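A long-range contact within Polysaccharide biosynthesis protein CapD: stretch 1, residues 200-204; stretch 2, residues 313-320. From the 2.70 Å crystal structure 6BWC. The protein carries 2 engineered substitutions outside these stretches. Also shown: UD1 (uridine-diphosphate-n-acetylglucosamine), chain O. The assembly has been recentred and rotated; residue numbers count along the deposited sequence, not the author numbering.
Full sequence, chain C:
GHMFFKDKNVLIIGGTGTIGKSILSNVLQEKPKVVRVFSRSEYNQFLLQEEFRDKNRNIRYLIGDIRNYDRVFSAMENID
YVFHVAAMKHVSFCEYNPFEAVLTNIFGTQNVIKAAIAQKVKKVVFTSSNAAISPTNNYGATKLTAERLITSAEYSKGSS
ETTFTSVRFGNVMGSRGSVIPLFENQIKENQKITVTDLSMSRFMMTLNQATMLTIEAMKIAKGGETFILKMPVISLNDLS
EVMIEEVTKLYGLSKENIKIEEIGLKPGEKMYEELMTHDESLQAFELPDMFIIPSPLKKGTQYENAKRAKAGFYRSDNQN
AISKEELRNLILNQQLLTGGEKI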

ATOM      1  N   MET C 200       9.972   2.099  43.717  1.00 25.69           N
ATOM      2  CA  MET C 200       9.861   2.948  42.526  1.00 25.95           C
ATOM      3  C   MET C 200       9.329   4.340  42.905  1.00 26.30           C
ATOM      4  O   MET C 200       8.470   4.483  43.792  1.00 28.52           O
ATOM      5  CB  MET C 200       8.924   2.313  41.481  1.00 25.76           C
ATOM      6  CG  MET C 200       9.405   1.016  40.854  1.00 25.04           C
ATOM      7  SD  MET C 200       7.991   0.082  40.238  1.00 24.58           S
ATOM      8  CE  MET C 200       8.498  -0.112  38.540  1.00 25.31           C
ATOM      9  N   SER C 201       9.849   5.352  42.230  1.00 25.18           N
ATOM     10  CA  SER C 201       9.465   6.729  42.449  1.00 25.29           C
ATOM     11  C   SER C 201       8.985   7.232  41.096  1.00 25.17           C
ATOM     12  O   SER C 201       9.350   6.645  40.079  1.00 26.46           O
ATOM     13  CB  SER C 201      10.673   7.526  42.972  1.00 25.63           C
ATOM     14  OG  SER C 201      11.747   7.583  42.026  1.00 25.76           O
ATOM     15  N   ARG C 202       8.171   8.289  41.067  1.00 24.28           N
ATOM     16  CA  ARG C 202       7.598   8.795  39.813  1.00 24.20           C
ATOM     17  C   ARG C 202       7.281  10.286  39.887  1.00 23.22           C
ATOM     18  O   ARG C 202       6.729  10.745  40.896  1.00 24.03           O
ATOM     19  CB  ARG C 202       6.286   8.047  39.501  1.00 25.81           C
ATOM     20  CG  ARG C 202       6.382   6.594  39.007  1.00 26.48           C
ATOM     21  CD  ARG C 202       6.732   6.511  37.528  1.00 27.14           C
ATOM     22  NE  ARG C 202       6.726   5.129  37.032  1.00 28.51           N
ATOM     23  CZ  ARG C 202       7.753   4.277  37.085  1.00 28.08           C
ATOM     24  NH1 ARG C 202       8.918   4.624  37.622  1.00 28.40           N
ATOM     25  NH2 ARG C 202       7.612   3.051  36.602  1.00 28.70           N
ATOM     26  N   PHE C 203       7.595  11.037  38.827  1.00 21.75           N
ATOM     27  CA  PHE C 203       7.051  12.405  38.664  1.00 20.67           C
ATOM     28  C   PHE C 203       5.565  12.305  38.341  1.00 19.64           C
ATOM     29  O   PHE C 203       5.204  11.580  37.424  1.00 20.67           O
ATOM     30  CB  PHE C 203       7.733  13.149  37.518  1.00 20.40           C
ATOM     31  CG  PHE C 203       9.077  13.717  37.862  1.00 20.76           C
ATOM     32  CD1 PHE C 203      10.247  13.120  37.410  1.00 20.14           C
ATOM     33  CD2 PHE C 203       9.175  14.876  38.622  1.00 20.70           C
ATOM     34  CE1 PHE C 203      11.486  13.661  37.722  1.00 19.81           C
ATOM     35  CE2 PHE C 203      10.412  15.420  38.935  1.00 19.81           C
ATOM     36  CZ  PHE C 203      11.563  14.816  38.480  1.00 19.84           C
ATOM     37  N   MET C 204       4.715  13.021  39.069  1.00 18.71           N
ATOM     38  CA  MET C 204       3.262  12.969  38.860  1.00 18.67           C
ATOM     39  C   MET C 204       2.618  14.374  38.804  1.00 18.99           C
ATOM     40  O   MET C 204       2.945  15.249  39.620  1.00 19.51           O
ATOM     41  CB  MET C 204       2.573  12.100  39.939  1.00 18.48           C
ATOM     42  CG  MET C 204       3.193  10.706  40.115  1.00 18.73           C
ATOM     43  SD  MET C 204       2.276   9.354  40.909  1.00 18.10           S
ATOM     44  CE  MET C 204       0.739   9.335  40.035  1.00 19.22           C
ATOM     45  N   PHE C 313      21.236  16.110  36.833  1.00 28.25           N
ATOM     46  CA  PHE C 313      20.382  14.996  36.511  1.00 27.35           C
ATOM     47  C   PHE C 313      19.059  15.166  37.248  1.00 26.08           C
ATOM     48  O   PHE C 313      18.980  14.929  38.444  1.00 25.31           O
ATOM     49  CB  PHE C 313      21.089  13.677  36.856  1.00 28.03           C
ATOM     50  CG  PHE C 313      22.428  13.521  36.173  1.00 29.44           C
ATOM     51  CD1 PHE C 313      22.539  12.840  34.972  1.00 30.50           C
ATOM     52  CD2 PHE C 313      23.592  14.092  36.722  1.00 30.69           C
ATOM     53  CE1 PHE C 313      23.781  12.711  34.344  1.00 31.27           C
ATOM     54  CE2 PHE C 313      24.829  13.980  36.091  1.00 29.61           C
ATOM     55  CZ  PHE C 313      24.925  13.283  34.904  1.00 30.57           C
ATOM     56  N   TYR C 314      18.036  15.588  36.496  1.00 25.20           N
ATOM     57  CA  TYR C 314      16.652  15.777  36.981  1.00 23.66           C
ATOM     58  C   TYR C 314      15.877  14.457  36.992  1.00 22.64           C
ATOM     59  O   TYR C 314      15.088  14.188  36.083  1.00 21.12           O
ATOM     60  CB  TYR C 314      15.899  16.818  36.113  1.00 23.27           C
ATOM     61  CG  TYR C 314      16.416  18.237  36.263  1.00 23.20           C
ATOM     62  CD1 TYR C 314      15.740  19.175  37.036  1.00 23.27           C
ATOM     63  CD2 TYR C 314      17.594  18.640  35.641  1.00 23.68           C
ATOM     64  CE1 TYR C 314      16.219  20.473  37.173  1.00 23.33           C
ATOM     65  CE2 TYR C 314      18.087  19.930  35.775  1.00 23.53           C
ATOM     66  CZ  TYR C 314      17.397  20.844  36.539  1.00 23.74           C
ATOM     67  OH  TYR C 314      17.889  22.124  36.666  1.00 25.07           O
ATOM     68  N   ARG C 315      16.103  13.649  38.029  1.00 22.99           N
ATOM     69  CA  ARG C 315      15.394  12.375  38.206  1.00 23.49           C
ATOM     70  C   ARG C 315      14.443  12.380  39.371  1.00 22.62           C
ATOM     71  O   ARG C 315      14.599  13.183  40.294  1.00 22.31           O
ATOM     72  CB  ARG C 315      16.342  11.242  38.524  1.00 24.96           C
ATOM     73  CG  ARG C 315      17.686  11.252  37.857  1.00 26.04           C
ATOM     74  CD  ARG C 315      18.425  10.001  38.296  1.00 26.55           C
ATOM     75  NE  ARG C 315      19.508   9.746  37.373  1.00 28.06           N
ATOM     76  CZ  ARG C 315      20.022   8.558  37.112  1.00 28.42           C
ATOM     77  NH1 ARG C 315      19.568   7.468  37.730  1.00 28.32           N
ATOM     78  NH2 ARG C 315      21.009   8.473  36.223  1.00 29.26           N
ATOM     79  N   SER C 316      13.529  11.404  39.351  1.00 21.93           N
ATOM     80  CA  SER C 316      12.566  11.156  40.437  1.00 22.16           C
ATOM     81  C   SER C 316      13.153  10.475  41.700  1.00 23.08           C
ATOM     82  O   SER C 316      12.593  10.646  42.796  1.00 22.54           O
ATOM     83  CB  SER C 316      11.321  10.377  39.924  1.00 21.69           C
ATOM     84  OG  SER C 316      11.488   8.972  39.833  1.00 19.83           O
ATOM     85  N   ASP C 317      14.244   9.708  41.552  1.00 23.64           N
ATOM     86  CA  ASP C 317      15.020   9.237  42.718  1.00 24.92           C
ATOM     87  C   ASP C 317      16.035  10.277  43.261  1.00 25.72           C
ATOM     88  O   ASP C 317      16.617  10.054  44.337  1.00 28.61           O
ATOM     89  CB  ASP C 317      15.700   7.867  42.467  1.00 24.77           C
ATOM     90  CG  ASP C 317      16.756   7.879  41.330  1.00 24.98           C
ATOM     91  OD1 ASP C 317      17.337   6.801  41.078  1.00 25.52           O
ATOM     92  OD2 ASP C 317      17.004   8.906  40.668  1.00 24.33           O
ATOM     93  N   ASN C 318      16.214  11.397  42.541  1.00 24.69           N
ATOM     94  CA  ASN C 318      17.217  12.433  42.831  1.00 24.94           C
ATOM     95  C   ASN C 318      16.590  13.752  43.269  1.00 24.31           C
ATOM     96  O   ASN C 318      17.198  14.822  43.128  1.00 22.34           O
ATOM     97  CB  ASN C 318      18.062  12.673  41.576  1.00 26.18           C
ATOM     98  CG  ASN C 318      19.253  13.586  41.822  1.00 27.74           C
ATOM     99  OD1 ASN C 318      20.068  13.334  42.709  1.00 30.94           O
ATOM    100  ND2 ASN C 318      19.363  14.654  41.040  1.00 28.37           N
ATOM    101  N   GLN C 319      15.369  13.656  43.797  1.00 24.98           N
ATOM    102  CA  GLN C 319      14.595  14.804  44.308  1.00 25.49           C
ATOM    103  C   GLN C 319      13.594  14.292  45.350  1.00 25.76           C
ATOM    104  O   GLN C 319      12.963  13.236  45.166  1.00 26.39           O
ATOM    105  CB  GLN C 319      13.876  15.524  43.156  1.00 25.55           C
ATOM    106  CG  GLN C 319      12.681  16.408  43.516  1.00 25.64           C
ATOM    107  CD  GLN C 319      11.785  16.700  42.312  1.00 25.95           C
ATOM    108  OE1 GLN C 319      10.542  16.743  42.420  1.00 24.11           O
ATOM    109  NE2 GLN C 319      12.407  16.908  41.150  1.00 26.99           N
ATOM    110  N   ASN C 320      13.431  15.069  46.416  1.00 25.16           N
ATOM    111  CA  ASN C 320      12.600  14.680  47.549  1.00 23.54           C
ATOM    112  C   ASN C 320      11.133  14.511  47.206  1.00 22.12           C
ATOM    113  O   ASN C 320      10.515  15.362  46.566  1.00 21.81           O
ATOM    114  CB  ASN C 320      12.787  15.681  48.693  1.00 23.64           C
ATOM    115  CG  ASN C 320      14.173  15.583  49.299  1.00 24.04           C
ATOM    116  OD1 ASN C 320      14.728  14.498  49.376  1.00 25.80           O
ATOM    117  ND2 ASN C 320      14.752  16.700  49.689  1.00 23.89           N
TER
HETATM  118  C1' UD1 O 401       2.341   6.372  33.006  1.00 12.53           C
HETATM  119  C2' UD1 O 401       1.871   6.436  31.563  1.00 12.80           C
HETATM  120  C3' UD1 O 401       3.047   6.490  30.590  1.00 12.91           C
HETATM  121  C4' UD1 O 401       4.069   7.552  30.986  1.00 12.57           C
HETATM  122  C5' UD1 O 401       4.331   7.595  32.504  1.00 12.55           C
HETATM  123  C6' UD1 O 401       5.073   8.888  32.869  1.00 12.45           C
HETATM  124  C7' UD1 O 401      -0.269   5.220  31.536  1.00 13.80           C
HETATM  125  C8' UD1 O 401      -0.914   3.857  31.378  1.00 14.08           C
HETATM  126  N2' UD1 O 401       1.034   5.292  31.249  1.00 13.01           N
HETATM  127  O1' UD1 O 401       3.179   5.242  33.189  1.00 13.55           O
HETATM  128  O3' UD1 O 401       2.536   6.735  29.264  1.00 13.17           O
HETATM  129  O4' UD1 O 401       5.297   7.338  30.314  1.00 12.23           O
HETATM  130  O5' UD1 O 401       3.116   7.505  33.277  1.00 12.14           O
HETATM  131  O6' UD1 O 401       6.045   8.668  33.895  1.00 12.54           O
HETATM  132  O7' UD1 O 401      -0.927   6.167  31.963  1.00 14.37           O
HETATM  133  N1  UD1 O 401       2.061  -0.403  39.472  1.00 20.15           N
HETATM  134  C2  UD1 O 401       1.749  -1.353  40.491  1.00 19.84           C
HETATM  135  N3  UD1 O 401       0.816  -2.291  40.262  1.00 19.85           N
HETATM  136  C4  UD1 O 401       0.160  -2.364  39.086  1.00 19.12           C
HETATM  137  C5  UD1 O 401       0.418  -1.460  38.087  1.00 19.04           C
HETATM  138  C6  UD1 O 401       1.365  -0.471  38.305  1.00 19.69           C
HETATM  139  O2  UD1 O 401       2.334  -1.349  41.589  1.00 19.54           O
HETATM  140  O4  UD1 O 401      -0.707  -3.229  38.883  1.00 18.47           O
HETATM  141  C1B UD1 O 401       3.099   0.631  39.675  1.00 19.04           C
HETATM  142  C2B UD1 O 401       4.102   0.790  38.530  1.00 19.02           C
HETATM  143  O2' UD1 O 401       5.211  -0.089  38.657  1.00 19.34           O
HETATM  144  C3B UD1 O 401       4.482   2.257  38.575  1.00 18.75           C
HETATM  145  C4B UD1 O 401       3.225   2.898  39.122  1.00 18.45           C
HETATM  146  O4B UD1 O 401       2.456   1.879  39.759  1.00 18.82           O
HETATM  147  O3B UD1 O 401       5.558   2.574  39.466  1.00 18.94           O
HETATM  148  C5B UD1 O 401       2.376   3.569  38.054  1.00 17.70           C
HETATM  149  O5B UD1 O 401       1.869   2.669  37.055  1.00 16.47           O
HETATM  150  PA  UD1 O 401       0.890   3.344  35.976  1.00 16.16           P
HETATM  151  O1A UD1 O 401       0.143   2.328  35.147  1.00 16.47           O
HETATM  152  O2A UD1 O 401       0.057   4.464  36.609  1.00 16.67           O
HETATM  153  O3A UD1 O 401       1.814   4.310  35.070  1.00 15.22           O
HETATM  154  PB  UD1 O 401       3.336   4.287  34.516  1.00 14.70           P
HETATM  155  O1B UD1 O 401       3.659   2.916  33.960  1.00 14.67           O
HETATM  156  O2B UD1 O 401       4.366   4.911  35.449  1.00 14.28           O

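Successive residues of an extended strand present their side chains to different surroundings, so a single short segment can serve two purposes at once. Residues 200-204 of CapD illustrate the principle. Residues 201-204 form a strand, and the segment that meets it, 313-320, has no regular helix or strand; residues that touch across the contact are at least 111 positions apart in sequence. The closest CA atoms across the contact are those of Arg-202 and Ser-316, 5.5 Å apart, and the contact buries a modest 291 Å².

The polar part of the contact centres on a hydrogen bond. Ser-201 and Ser-316 both direct their CA-to-CB bonds toward the opposing stretch, bringing Ser-201 OG within 2.6 Å of Ser-316 OG. A hydroxyl can donate as well as accept, so two serines suit each other without either role being fixed. Proximity alone is not enough: Ser-201 OG also lies 3.3 Å from Asp-317 N, but the angle is too poor for a hydrogen bond.

The apolar part belongs to Phe-203. Its CA-to-CB bond points sideways, yet with chi1 in the m well the ring reaches the other segment. There it meets backbone obliquely: Phe-203 CE1 is 3.6 Å from Arg-315 C and 3.5 Å from Ser-316 N. Phe-203 CD1 also lies 3.9 Å from Ser-316 CB, so the same serine that bonds through its hydroxyl offers carbon to the ring. The side chain of Gln-319 adds to the packing at the ring edge.

Between Ser-201 and Phe-203 in sequence, Arg-202 has its CA-to-CB bond directed away from the second stretch, and its guanidinium meets the ligand. Arg-202 NE donates a hydrogen bond to O2B of UD1 (2.9 Å), a pairing of cationic guanidinium with anionic diphosphate, while Arg-202 NH1 donates to Ser-201 O at 3.2 Å. Ligand binding and long-range packing thus meet on adjacent residues of one strand.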